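Local coordinates for protein periplasmic beta-glucosidase (Pseudomonas aeruginosa, PDB 6R5T) that probably hydrolyses terminal, non-reducing beta-D-glucosyl residues of beta-glucosides in the periplasm, releasing beta-D-glucose, as a family 3 glycoside hydrolase, at residues V474-E479 against V516-R521; L363-N368 against A534-W539; A133-V138 against A487-D492; G371-K376 against D551-E556. The protein carries 1 engineered substitution. All coordinates share one frame; numbering follows the deposited sequence.

Contact 1 (V474-E479 against V516-R521); sequences VAVVGE and VLMNGR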
loop_
_atom_site.group_PDB
_atom_site.type_symbol
_atom_site.label_atom_id
_atom_site.label_comp_id
_atom_site.label_asym_id
_atom_site.label_seq_id
_atom_site.Cartn_x
_atom_site.Cartn_y
_atom_site.Cartn_z
ATOM N N VAL A 474 -17.466 30.448 12.310
ATOM C CA VAL A 474 -16.711 30.004 11.101
ATOM C C VAL A 474 -15.363 29.517 11.620
ATOM O O VAL A 474 -14.529 30.353 12.021
ATOM C CB VAL A 474 -16.586 31.118 10.065
ATOM C CG1 VAL A 474 -15.734 30.706 8.870
ATOM C CG2 VAL A 474 -17.962 31.516 9.565
ATOM N N ALA A 475 -15.155 28.209 11.643
ATOM C CA ALA A 475 -13.909 27.609 12.135
ATOM C C ALA A 475 -13.018 27.344 10.917
ATOM O O ALA A 475 -13.439 26.619 10.009
ATOM C CB ALA A 475 -14.176 26.355 12.901
ATOM N N VAL A 476 -11.849 27.928 10.882
ATOM C CA VAL A 476 -10.904 27.847 9.752
ATOM C C VAL A 476 -9.761 26.960 10.252
ATOM O O VAL A 476 -8.917 27.380 11.035
ATOM C CB VAL A 476 -10.422 29.213 9.229
ATOM C CG1 VAL A 476 -9.730 29.027 7.889
ATOM C CG2 VAL A 476 -11.557 30.212 9.121
ATOM N N VAL A 477 -9.784 25.721 9.803
ATOM C CA VAL A 477 -9.008 24.634 10.404
ATOM C C VAL A 477 -8.447 23.744 9.300
ATOM O O VAL A 477 -8.917 23.802 8.145
ATOM C CB VAL A 477 -9.874 23.817 11.364
ATOM C CG1 VAL A 477 -10.160 24.612 12.625
ATOM C CG2 VAL A 477 -11.152 23.302 10.718
ATOM N N GLY A 478 -7.468 22.920 9.679
ATOM C CA GLY A 478 -6.948 21.877 8.790
ATOM C C GLY A 478 -5.434 21.844 8.861
ATOM O O GLY A 478 -4.868 21.985 9.934
ATOM N N GLU A 479 -4.778 21.704 7.727
ATOM C CA GLU A 479 -3.312 21.540 7.657
ATOM C C GLU A 479 -2.651 22.876 7.375
ATOM O O GLU A 479 -3.214 23.703 6.670
ATOM C CB GLU A 479 -2.905 20.560 6.539
ATOM C CG GLU A 479 -3.471 19.172 6.685
ATOM C CD GLU A 479 -3.040 18.275 5.512
ATOM O OE1 GLU A 479 -3.052 18.757 4.361
ATOM O OE2 GLU A 479 -2.701 17.075 5.780
ATOM N N VAL A 516 -14.419 25.726 7.574
ATOM C CA VAL A 516 -13.659 26.115 6.377
ATOM C C VAL A 516 -12.331 25.371 6.447
ATOM O O VAL A 516 -11.513 25.634 7.329
ATOM C CB VAL A 516 -13.464 27.643 6.277
ATOM C CG1 VAL A 516 -12.546 27.966 5.125
ATOM C CG2 VAL A 516 -14.778 28.375 6.155
ATOM N N LEU A 517 -12.169 24.365 5.594
ATOM C CA LEU A 517 -11.027 23.443 5.684
ATOM C C LEU A 517 -9.938 23.920 4.722
ATOM O O LEU A 517 -10.248 24.203 3.533
ATOM C CB LEU A 517 -11.486 22.075 5.195
ATOM C CG LEU A 517 -12.510 21.306 6.008
ATOM C CD1 LEU A 517 -12.668 19.920 5.362
ATOM C CD2 LEU A 517 -12.114 21.217 7.465
ATOM N N MET A 518 -8.710 23.978 5.206
ATOM C CA MET A 518 -7.525 24.142 4.335
ATOM C C MET A 518 -6.730 22.859 4.493
ATOM O O MET A 518 -6.580 22.321 5.609
ATOM C CB MET A 518 -6.676 25.354 4.679
ATOM C CG MET A 518 -7.422 26.586 4.618
ATOM S SD MET A 518 -6.225 27.962 4.432
ATOM C CE MET A 518 -7.421 29.244 4.752
ATOM N N ASN A 519 -6.164 22.410 3.401
ATOM C CA ASN A 519 -5.451 21.125 3.416
ATOM C C ASN A 519 -4.928 20.857 2.010
ATOM O O ASN A 519 -5.486 21.395 1.018
ATOM C CB ASN A 519 -6.362 19.944 3.778
ATOM C CG ASN A 519 -7.692 19.908 3.068
ATOM O OD1 ASN A 519 -8.495 20.862 3.216
ATOM N ND2 ASN A 519 -7.979 18.850 2.325
ATOM N N GLY A 520 -3.905 20.001 1.928
ATOM C CA GLY A 520 -3.278 19.703 0.634
ATOM C C GLY A 520 -3.458 18.265 0.225
ATOM O O GLY A 520 -2.846 17.833 -0.752
ATOM N N ARG A 521 -4.295 17.519 0.926
ATOM C CA ARG A 521 -4.508 16.083 0.666
ATOM C C ARG A 521 -5.911 15.784 1.177
ATOM O O ARG A 521 -6.444 16.516 2.006
ATOM C CB ARG A 521 -3.527 15.219 1.443
ATOM C CG ARG A 521 -3.539 15.458 2.950
ATOM C CD ARG A 521 -2.892 14.383 3.797
ATOM N NE ARG A 521 -1.490 14.128 3.466
ATOM C CZ ARG A 521 -0.461 14.871 3.793
ATOM N NH1 ARG A 521 0.764 14.493 3.486
ATOM N NH2 ARG A 521 -0.628 16.008 4.439
#
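V516 meets A475 and V477 in the parallel ladder of a beta-alpha-beta unit formed by strand 472-478, helix 497-508 and strand 513-518. Its N donates to A475 O at 2.8 Å, while its O accepts from V477 N. M518 N then bonds to V477 O, and E479 N to M518 O.

The backbones press closely at G478, whose CA comes within 3.2 Å of M518 O in a CA-H...O contact; the backbone leaves no room there for a side chain. V474 CG1 and V516 CG2 also pack tightly, at 3.7 Å. V476 CG1 and V516 CG1 are looser at 4.1 Å, with M518 CE also reaching V476 CG1, as are V477 CG2 and L517 CD2 on the other face at 4.0 Å. Neither face opens to solvent: helix 497-508 lies against V477 and helix 410-418 against V476 and M518.

Past the strand ends the contact turns polar. E479, extended beyond CG (chi2 179°), carries its carboxylate out to the 519-521 turn. G520 N meets OE1 at 2.9 Å, almost straight (176°), while OE2 forms salt bridges with R490 and with R521 NH2 (2.7 Å). The carboxylate and R521 guanidinium planes stand 89° apart.

Contact 2 (L363-N368 against A534-W539); sequences LVLLKN and AILETW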
loop_
_atom_site.group_PDB
_atom_site.type_symbol
_atom_site.label_atom_id
_atom_site.label_comp_id
_atom_site.label_asym_id
_atom_site.label_seq_id
_atom_site.Cartn_x
_atom_site.Cartn_y
_atom_site.Cartn_z
ATOM N N LEU A 363 -13.631 25.395 -4.929
ATOM C CA LEU A 363 -14.128 25.179 -3.552
ATOM C C LEU A 363 -15.223 24.117 -3.561
ATOM O O LEU A 363 -16.087 24.134 -4.482
ATOM C CB LEU A 363 -14.667 26.491 -2.983
ATOM C CG LEU A 363 -13.667 27.642 -3.008
ATOM C CD1 LEU A 363 -14.332 28.880 -2.435
ATOM C CD2 LEU A 363 -12.379 27.342 -2.292
ATOM N N VAL A 364 -15.157 23.175 -2.620
ATOM C CA VAL A 364 -16.068 22.007 -2.636
ATOM C C VAL A 364 -16.940 22.063 -1.404
ATOM O O VAL A 364 -16.429 21.995 -0.247
ATOM C CB VAL A 364 -15.318 20.649 -2.743
ATOM C CG1 VAL A 364 -16.318 19.518 -2.812
ATOM C CG2 VAL A 364 -14.392 20.590 -3.935
ATOM N N LEU A 365 -18.241 22.142 -1.609
ATOM C CA LEU A 365 -19.171 22.062 -0.463
ATOM C C LEU A 365 -19.361 20.601 -0.110
ATOM O O LEU A 365 -19.879 19.809 -0.925
ATOM C CB LEU A 365 -20.490 22.745 -0.861
ATOM C CG LEU A 365 -21.523 22.800 0.257
ATOM C CD1 LEU A 365 -21.028 23.615 1.443
ATOM C CD2 LEU A 365 -22.821 23.391 -0.278
ATOM N N LEU A 366 -18.946 20.199 1.074
ATOM C CA LEU A 366 -19.025 18.797 1.501
ATOM C C LEU A 366 -20.274 18.527 2.349
ATOM O O LEU A 366 -20.682 17.366 2.409
ATOM C CB LEU A 366 -17.763 18.437 2.270
ATOM C CG LEU A 366 -16.476 18.372 1.430
ATOM C CD1 LEU A 366 -15.299 18.063 2.289
ATOM C CD2 LEU A 366 -16.616 17.329 0.350
ATOM N N LYS A 367 -20.796 19.533 3.037
ATOM C CA LYS A 367 -21.964 19.353 3.935
ATOM C C LYS A 367 -22.625 20.710 4.117
ATOM O O LYS A 367 -21.934 21.702 4.190
ATOM C CB LYS A 367 -21.576 18.807 5.299
ATOM C CG LYS A 367 -22.750 18.529 6.235
ATOM C CD LYS A 367 -22.375 17.990 7.586
ATOM C CE LYS A 367 -23.640 17.711 8.398
ATOM N NZ LYS A 367 -23.348 17.237 9.766
ATOM N N ASN A 368 -23.959 20.734 4.173
ATOM C CA ASN A 368 -24.684 21.987 4.391
ATOM C C ASN A 368 -26.045 21.629 4.991
ATOM O O ASN A 368 -26.996 21.503 4.229
ATOM C CB ASN A 368 -24.880 22.779 3.117
ATOM C CG ASN A 368 -25.400 24.188 3.367
ATOM O OD1 ASN A 368 -25.255 24.727 4.462
ATOM N ND2 ASN A 368 -25.992 24.766 2.352
ATOM N N ALA A 534 -21.927 22.861 8.523
ATOM C CA ALA A 534 -21.579 22.960 7.101
ATOM C C ALA A 534 -20.075 22.775 6.985
ATOM O O ALA A 534 -19.350 23.069 7.965
ATOM C CB ALA A 534 -21.994 24.253 6.458
ATOM N N ILE A 535 -19.621 22.269 5.852
ATOM C CA ILE A 535 -18.165 22.017 5.626
ATOM C C ILE A 535 -17.825 22.446 4.212
ATOM O O ILE A 535 -18.465 21.965 3.290
ATOM C CB ILE A 535 -17.810 20.532 5.787
ATOM C CG1 ILE A 535 -18.176 19.966 7.146
ATOM C CG2 ILE A 535 -16.326 20.301 5.502
ATOM C CD1 ILE A 535 -18.015 18.490 7.263
ATOM N N LEU A 536 -16.867 23.354 4.088
ATOM C CA LEU A 536 -16.404 23.857 2.784
ATOM C C LEU A 536 -14.920 23.495 2.675
ATOM O O LEU A 536 -14.113 23.930 3.475
ATOM C CB LEU A 536 -16.603 25.362 2.669
ATOM C CG LEU A 536 -16.229 25.992 1.339
ATOM C CD1 LEU A 536 -17.164 25.455 0.224
ATOM C CD2 LEU A 536 -16.228 27.525 1.429
ATOM N N GLU A 537 -14.601 22.675 1.688
ATOM C CA GLU A 537 -13.208 22.308 1.358
ATOM C C GLU A 537 -12.595 23.426 0.514
ATOM O O GLU A 537 -13.126 23.673 -0.594
ATOM C CB GLU A 537 -13.234 20.966 0.638
ATOM C CG GLU A 537 -11.898 20.591 0.015
ATOM C CD GLU A 537 -10.861 20.336 1.063
ATOM O OE1 GLU A 537 -10.736 19.160 1.484
ATOM O OE2 GLU A 537 -10.182 21.306 1.505
ATOM N N THR A 538 -11.531 24.076 0.990
ATOM C CA THR A 538 -10.925 25.196 0.255
ATOM C C THR A 538 -9.486 24.882 -0.142
ATOM O O THR A 538 -8.808 25.765 -0.730
ATOM C CB THR A 538 -10.969 26.504 1.063
ATOM O OG1 THR A 538 -9.960 26.538 2.076
ATOM C CG2 THR A 538 -12.341 26.696 1.665
ATOM N N TRP A 539 -8.991 23.677 0.133
ATOM C CA TRP A 539 -7.634 23.287 -0.298
ATOM C C TRP A 539 -6.640 24.308 0.249
ATOM O O TRP A 539 -6.762 24.671 1.422
ATOM C CB TRP A 539 -7.582 23.166 -1.809
ATOM C CG TRP A 539 -8.702 22.404 -2.425
ATOM C CD1 TRP A 539 -9.720 22.924 -3.154
ATOM C CD2 TRP A 539 -8.893 20.995 -2.372
ATOM N NE1 TRP A 539 -10.543 21.928 -3.572
ATOM C CE2 TRP A 539 -10.049 20.727 -3.134
ATOM C CE3 TRP A 539 -8.230 19.926 -1.741
ATOM C CZ2 TRP A 539 -10.551 19.442 -3.278
ATOM C CZ3 TRP A 539 -8.747 18.652 -1.888
ATOM C CH2 TRP A 539 -9.881 18.419 -2.652
#
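A classic beta bulge, with L366 and K367 both facing I535, interrupts the antiparallel ladder between strands 364-368 and 534-537. I535 O takes L366 N at 2.9 Å and, more weakly, K367 N at 3.4 Å. I535 N returns a bond to K367 O. The register therefore slips by one residue: L365 pairs with L536 before the bulge, and N368 with A534 beyond it.

The extra residue turns the L366 side chain toward the partner strand. Its CB packs 4.0 Å from I535 CG2, and its CD1 reaches E537 CB at 3.9 Å, the L366 and E537 side chains running side by side in the same direction.

Strand 364-368 is the outermost strand counted in the mixed sheet of the C-terminal family 3 domain, though L365 is also backbone-bonded to L614. It is antiparallel to the otherwise parallel strands that begin with 534-537. I535 is covered by helix 526-531.

At the other end V364 and E537 form a hydrogen-bonded pair, with E537 N reaching V364 O at 2.7 Å. E537 CG, anti to the backbone N (chi1 169°), lies 3.6 Å above the centre of the W539 ring. The bend at chi2 (67°) then turns the carboxylate so that OE2 meets W539 N at 3.0 Å, while OE1 bonds to N519 ND2. W539 NE1 is held by G362 O. V364 CG2 approaches this indole obliquely, and L363 CD2 rests on T538 CA at 3.6 Å.

Contact 3 (A133-V138 against A487-D492); sequences ARWGRV and ASSRTD. With BGC (beta-D-glucopyranose), chain C.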
loop_
_atom_site.group_PDB
_atom_site.type_symbol
_atom_site.label_atom_id
_atom_site.label_comp_id
_atom_site.label_asym_id
_atom_site.label_seq_id
_atom_site.Cartn_x
_atom_site.Cartn_y
_atom_site.Cartn_z
ATOM N N ALA A 133 -3.296 9.013 -0.061
ATOM C CA ALA A 133 -3.474 10.343 0.539
ATOM C C ALA A 133 -2.345 10.715 1.520
ATOM O O ALA A 133 -2.237 11.877 1.885
ATOM C CB ALA A 133 -4.830 10.372 1.247
ATOM N N ARG A 134 -1.545 9.765 2.001
ATOM C CA ARG A 134 -0.472 10.100 2.989
ATOM C C ARG A 134 0.651 10.914 2.355
ATOM O O ARG A 134 1.342 11.650 3.066
ATOM C CB ARG A 134 0.137 8.813 3.545
ATOM C CG ARG A 134 -0.855 7.968 4.327
ATOM C CD ARG A 134 -0.208 6.666 4.748
ATOM N NE ARG A 134 -0.082 5.766 3.621
ATOM C CZ ARG A 134 0.350 4.520 3.723
ATOM N NH1 ARG A 134 0.763 4.036 4.876
ATOM N NH2 ARG A 134 0.433 3.769 2.654
ATOM N N TRP A 135 0.843 10.781 1.060
ATOM C CA TRP A 135 2.001 11.416 0.375
ATOM C C TRP A 135 1.853 12.953 0.410
ATOM O O TRP A 135 0.817 13.471 -0.003
ATOM C CB TRP A 135 2.056 10.867 -1.041
ATOM C CG TRP A 135 3.282 11.245 -1.830
ATOM C CD1 TRP A 135 4.574 11.039 -1.469
ATOM C CD2 TRP A 135 3.343 11.702 -3.190
ATOM N NE1 TRP A 135 5.430 11.374 -2.489
ATOM C CE2 TRP A 135 4.699 11.755 -3.567
ATOM C CE3 TRP A 135 2.384 12.058 -4.138
ATOM C CZ2 TRP A 135 5.120 12.126 -4.847
ATOM C CZ3 TRP A 135 2.794 12.468 -5.391
ATOM C CH2 TRP A 135 4.159 12.488 -5.750
ATOM N N GLY A 136 2.908 13.669 0.787
ATOM C CA GLY A 136 2.814 15.124 0.933
ATOM C C GLY A 136 2.665 15.824 -0.395
ATOM O O GLY A 136 2.127 16.920 -0.433
ATOM N N ARG A 137 3.014 15.170 -1.494
ATOM C CA ARG A 137 2.956 15.841 -2.817
ATOM C C ARG A 137 1.640 15.629 -3.541
ATOM O O ARG A 137 1.517 16.050 -4.707
ATOM C CB ARG A 137 4.161 15.401 -3.628
ATOM C CG ARG A 137 5.458 15.685 -2.895
ATOM C CD ARG A 137 6.723 15.498 -3.745
ATOM N NE ARG A 137 6.825 16.634 -4.642
ATOM C CZ ARG A 137 7.963 17.139 -5.132
ATOM N NH1 ARG A 137 9.118 16.562 -4.851
ATOM N NH2 ARG A 137 7.895 18.246 -5.873
ATOM N N VAL A 138 0.635 15.043 -2.896
ATOM C CA VAL A 138 -0.696 14.926 -3.549
ATOM C C VAL A 138 -1.209 16.340 -3.864
ATOM O O VAL A 138 -1.946 16.458 -4.851
ATOM C CB VAL A 138 -1.711 14.143 -2.695
ATOM C CG1 VAL A 138 -1.260 12.706 -2.472
ATOM C CG2 VAL A 138 -1.972 14.841 -1.391
ATOM N N ALA A 487 8.379 15.701 1.021
ATOM C CA ALA A 487 8.880 14.921 2.185
ATOM C C ALA A 487 7.891 14.927 3.369
ATOM O O ALA A 487 8.135 14.095 4.281
ATOM C CB ALA A 487 10.245 15.349 2.611
ATOM N N SER A 488 6.735 15.620 3.351
ATOM C CA SER A 488 5.842 15.702 4.531
ATOM C C SER A 488 4.776 14.601 4.488
ATOM O O SER A 488 3.602 14.894 4.377
ATOM C CB SER A 488 5.190 17.060 4.624
ATOM O OG SER A 488 6.159 18.088 4.657
ATOM N N SER A 489 5.191 13.351 4.525
ATOM C CA SER A 489 4.229 12.247 4.511
ATOM C C SER A 489 3.609 12.146 5.901
ATOM O O SER A 489 4.283 12.311 6.911
ATOM C CB SER A 489 4.910 11.008 4.098
ATOM O OG SER A 489 5.433 11.190 2.798
ATOM N N ARG A 490 2.324 11.863 5.922
ATOM C CA ARG A 490 1.526 11.775 7.171
ATOM C C ARG A 490 1.098 10.345 7.436
ATOM O O ARG A 490 0.684 9.652 6.526
ATOM C CB ARG A 490 0.269 12.626 7.063
ATOM C CG ARG A 490 0.506 14.085 7.337
ATOM C CD ARG A 490 -0.738 14.947 7.472
ATOM N NE ARG A 490 -1.273 14.899 8.810
ATOM C CZ ARG A 490 -2.531 15.209 9.132
ATOM N NH1 ARG A 490 -3.362 15.672 8.213
ATOM N NH2 ARG A 490 -2.945 15.106 10.378
ATOM N N THR A 491 1.094 9.953 8.709
ATOM C CA THR A 491 0.528 8.688 9.195
ATOM C C THR A 491 -0.903 8.857 9.688
ATOM O O THR A 491 -1.471 7.853 10.062
ATOM C CB THR A 491 1.360 8.094 10.337
ATOM O OG1 THR A 491 1.328 8.999 11.449
ATOM C CG2 THR A 491 2.793 7.885 9.902
ATOM N N ASP A 492 -1.431 10.070 9.770
ATOM C CA ASP A 492 -2.769 10.390 10.311
ATOM C C ASP A 492 -3.383 11.312 9.258
ATOM O O ASP A 492 -2.698 12.253 8.887
ATOM C CB ASP A 492 -2.590 11.055 11.671
ATOM C CG ASP A 492 -3.832 11.461 12.423
ATOM O OD1 ASP A 492 -4.905 11.339 11.884
ATOM O OD2 ASP A 492 -3.685 11.980 13.575
HETATM C C2 BGC C . 11.156 20.441 -8.519
HETATM C C3 BGC C . 12.667 20.577 -8.248
HETATM C C4 BGC C . 12.861 20.231 -6.747
HETATM C C5 BGC C . 12.388 18.777 -6.567
HETATM C C6 BGC C . 12.460 18.308 -5.130
HETATM C C1 BGC C . 10.707 19.018 -8.165
HETATM O O1 BGC C . 9.324 19.040 -8.331
HETATM O O2 BGC C . 10.777 20.699 -9.866
HETATM O O3 BGC C . 13.057 21.947 -8.470
HETATM O O4 BGC C . 14.264 20.334 -6.454
HETATM O O5 BGC C . 11.013 18.728 -6.803
HETATM O O6 BGC C . 12.041 16.941 -5.044
HETATM O O HOH W 1 5.496 13.548 1.345
#
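R490 O is a buried carbonyl oxygen with no polar partner in the model, packed instead against the aliphatic part of R134, whose CB lies 3.1 Å away. The two segments are loops, one from the N-terminal TIM-barrel family region and one from the C-terminal family 3 domain, the latter carrying an inverse gamma turn centred on S488. Only one direct hydrogen bond joins the segments: R490 N donates to R134 O at 3.0 Å. S489 CA-H also points to this oxygen, and R521 NH1 is a further donor to it.

One water adds a second bridge. G136 N donates to the water at 2.7 Å, and the water donates to S489 OG at 2.8 Å; the same hydroxyl bonds to G187 O. G136 CA passes 3.5 Å from S488 O.

The R134 guanidinium finds its partners elsewhere: it forms a salt bridge with D132 and, through NH1, bonds to carbonyls of G572 and V574 of the second subunit, which also packs on S489 and R490. The contact joins segments of the two family regions, with the second subunit beside them.

From the same loop as R134, R137 reaches the sugar pocket. Its CB lies over the W135 ring near the rim, and the bend at chi3 (75°) turns the guanidinium to the sugar; E140 pairs with NH2. NH1 bonds to O6 of the bound glucose at 3.0 Å, and NH2 grips its O5 at 3.3 Å and its O1 at 3.0 Å.

Contact 4 (G371-K376 against D551-E556); sequences GLLPLK and DVLFGE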
loop_
_atom_site.group_PDB
_atom_site.type_symbol
_atom_site.label_atom_id
_atom_site.label_comp_id
_atom_site.label_asym_id
_atom_site.label_seq_id
_atom_site.Cartn_x
_atom_site.Cartn_y
_atom_site.Cartn_z
ATOM N N GLY A 371 -29.690 24.266 5.015
ATOM C CA GLY A 371 -29.479 25.547 4.315
ATOM C C GLY A 371 -28.783 26.592 5.168
ATOM O O GLY A 371 -29.020 27.782 4.938
ATOM N N LEU A 372 -27.892 26.209 6.079
ATOM C CA LEU A 372 -27.105 27.200 6.857
ATOM C C LEU A 372 -26.322 28.116 5.909
ATOM O O LEU A 372 -26.366 29.364 6.083
ATOM C CB LEU A 372 -26.168 26.481 7.810
ATOM C CG LEU A 372 -25.256 27.373 8.643
ATOM C CD1 LEU A 372 -26.066 28.413 9.427
ATOM C CD2 LEU A 372 -24.386 26.521 9.523
ATOM N N LEU A 373 -25.644 27.546 4.911
ATOM C CA LEU A 373 -24.995 28.343 3.873
ATOM C C LEU A 373 -25.979 28.497 2.739
ATOM O O LEU A 373 -26.735 27.574 2.413
ATOM C CB LEU A 373 -23.693 27.681 3.392
ATOM C CG LEU A 373 -22.616 27.511 4.453
ATOM C CD1 LEU A 373 -21.401 26.853 3.819
ATOM C CD2 LEU A 373 -22.253 28.846 5.093
ATOM N N PRO A 374 -25.976 29.628 2.026
ATOM C CA PRO A 374 -25.091 30.757 2.289
ATOM C C PRO A 374 -25.537 31.624 3.483
ATOM O O PRO A 374 -26.723 31.716 3.758
ATOM C CB PRO A 374 -25.175 31.564 1.010
ATOM C CG PRO A 374 -26.555 31.260 0.451
ATOM C CD PRO A 374 -26.822 29.823 0.840
ATOM N N LEU A 375 -24.573 32.228 4.131
ATOM C CA LEU A 375 -24.769 33.182 5.256
ATOM C C LEU A 375 -25.292 34.522 4.734
ATOM O O LEU A 375 -24.985 34.935 3.641
ATOM C CB LEU A 375 -23.442 33.420 5.966
ATOM C CG LEU A 375 -22.737 32.189 6.552
ATOM C CD1 LEU A 375 -21.437 32.598 7.184
ATOM C CD2 LEU A 375 -23.612 31.450 7.508
ATOM N N LYS A 376 -26.000 35.233 5.597
ATOM C CA LYS A 376 -26.359 36.645 5.366
ATOM C C LYS A 376 -25.237 37.508 5.922
ATOM O O LYS A 376 -24.633 37.097 6.934
ATOM C CB LYS A 376 -27.652 37.000 6.099
ATOM C CG LYS A 376 -28.867 36.221 5.648
ATOM C CD LYS A 376 -30.119 36.858 6.163
ATOM C CE LYS A 376 -31.166 35.862 6.589
ATOM N NZ LYS A 376 -32.514 36.458 6.441
ATOM N N ASP A 551 -16.825 34.839 -1.025
ATOM C CA ASP A 551 -17.784 34.849 -2.134
ATOM C C ASP A 551 -18.701 33.635 -2.019
ATOM O O ASP A 551 -19.904 33.785 -2.229
ATOM C CB ASP A 551 -17.060 34.859 -3.473
ATOM C CG ASP A 551 -16.373 36.175 -3.817
ATOM O OD1 ASP A 551 -16.714 37.228 -3.167
ATOM O OD2 ASP A 551 -15.470 36.120 -4.679
ATOM N N VAL A 552 -18.165 32.456 -1.692
ATOM C CA VAL A 552 -18.997 31.249 -1.575
ATOM C C VAL A 552 -19.793 31.312 -0.296
ATOM O O VAL A 552 -20.995 31.029 -0.359
ATOM C CB VAL A 552 -18.133 29.983 -1.652
ATOM C CG1 VAL A 552 -18.851 28.789 -1.036
ATOM C CG2 VAL A 552 -17.767 29.797 -3.103
ATOM N N LEU A 553 -19.186 31.662 0.823
ATOM C CA LEU A 553 -19.883 31.630 2.123
ATOM C C LEU A 553 -21.085 32.582 2.141
ATOM O O LEU A 553 -22.107 32.219 2.747
ATOM C CB LEU A 553 -18.916 31.976 3.259
ATOM C CG LEU A 553 -17.873 30.893 3.551
ATOM C CD1 LEU A 553 -16.859 31.433 4.527
ATOM C CD2 LEU A 553 -18.509 29.588 4.047
ATOM N N PHE A 554 -21.025 33.680 1.407
ATOM C CA PHE A 554 -22.137 34.661 1.409
ATOM C C PHE A 554 -23.020 34.519 0.171
ATOM O O PHE A 554 -24.014 35.278 0.036
ATOM C CB PHE A 554 -21.560 36.064 1.600
ATOM C CG PHE A 554 -21.020 36.317 2.971
ATOM C CD1 PHE A 554 -21.829 36.226 4.082
ATOM C CD2 PHE A 554 -19.702 36.662 3.151
ATOM C CE1 PHE A 554 -21.344 36.455 5.355
ATOM C CE2 PHE A 554 -19.222 36.908 4.422
ATOM C CZ PHE A 554 -20.028 36.771 5.527
ATOM N N GLY A 555 -22.764 33.521 -0.659
ATOM C CA GLY A 555 -23.652 33.131 -1.778
ATOM C C GLY A 555 -23.515 34.001 -2.997
ATOM O O GLY A 555 -24.338 33.862 -3.910
ATOM N N GLU A 556 -22.421 34.727 -3.112
ATOM C CA GLU A 556 -22.085 35.439 -4.361
ATOM C C GLU A 556 -21.714 34.393 -5.402
ATOM O O GLU A 556 -21.907 34.636 -6.567
ATOM C CB GLU A 556 -20.944 36.435 -4.191
ATOM C CG GLU A 556 -21.021 37.301 -2.949
ATOM C CD GLU A 556 -22.001 38.462 -3.007
ATOM O OE1 GLU A 556 -22.057 39.225 -2.010
ATOM O OE2 GLU A 556 -22.701 38.606 -4.039
HETATM O O HOH W 2 -25.130 37.020 1.676
#
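F554 turns the edge of its ring toward L375, so that CD1 comes 3.4 Å from L375 O, which lies in the plane of the ring, while CE1 meets L375 CB at 3.7 Å. K376 O lies near the same edge. With CG anti to its own carbonyl carbon (chi1 -70°), the ring swings back to the 371-376 loop although the CB bond heads away from it. L414, A417 and V418 of helix 410-418 also pack on this ring.

Next to it, L373 and L553 cross obliquely, and the two methyls CD1 and CD2 of L373 fork about L553 CD2, each at 4.0 Å. L553 also packs on V514 and V516 of strand 513-518. P374, preceded by a cis peptide bond, directs its ring at the helix end, where P374 CB touches both N and CA of G555 at 3.5 Å. This glycine, at positive phi, closes helix 545-553 in a Schellman motif, with G555 N bonded to V552 O and a weak bond from E556 N to D551 O.

The loop supplies a further partner to the last turn. L375 N donates to L553 O at 2.8 Å, and a water donates to both L375 O and F554 O, the latter at 2.6 Å. The last carbonyls of a helix lack the N-H groups of a next turn, so the L375 N-H and the water probably satisfy them here, while the weakly positive C-H edge of F554 would suit the oxygens of L375 and K376.

Overall arrangement
Following the chain from the N terminus, residues 133-138 come first and meet 487-492, so contact 3 closes a loop of 348 intervening residues and joins the N-terminal family region to the C-terminal one. Strand 364-368 then opens contact 2, closed at 534-539, and the loop 371-376 opens contact 4, closed at 551-556; these two cross each other. Contact 1, with only 36 residues between its segments, falls within both. Contact 3 crosses all three others. Contacts 1 and 2 share one sheet, and contact 4 sets a helix end beside it, whereas R521 and E479 carry contact 1 on to A133 and R490 of contact 3.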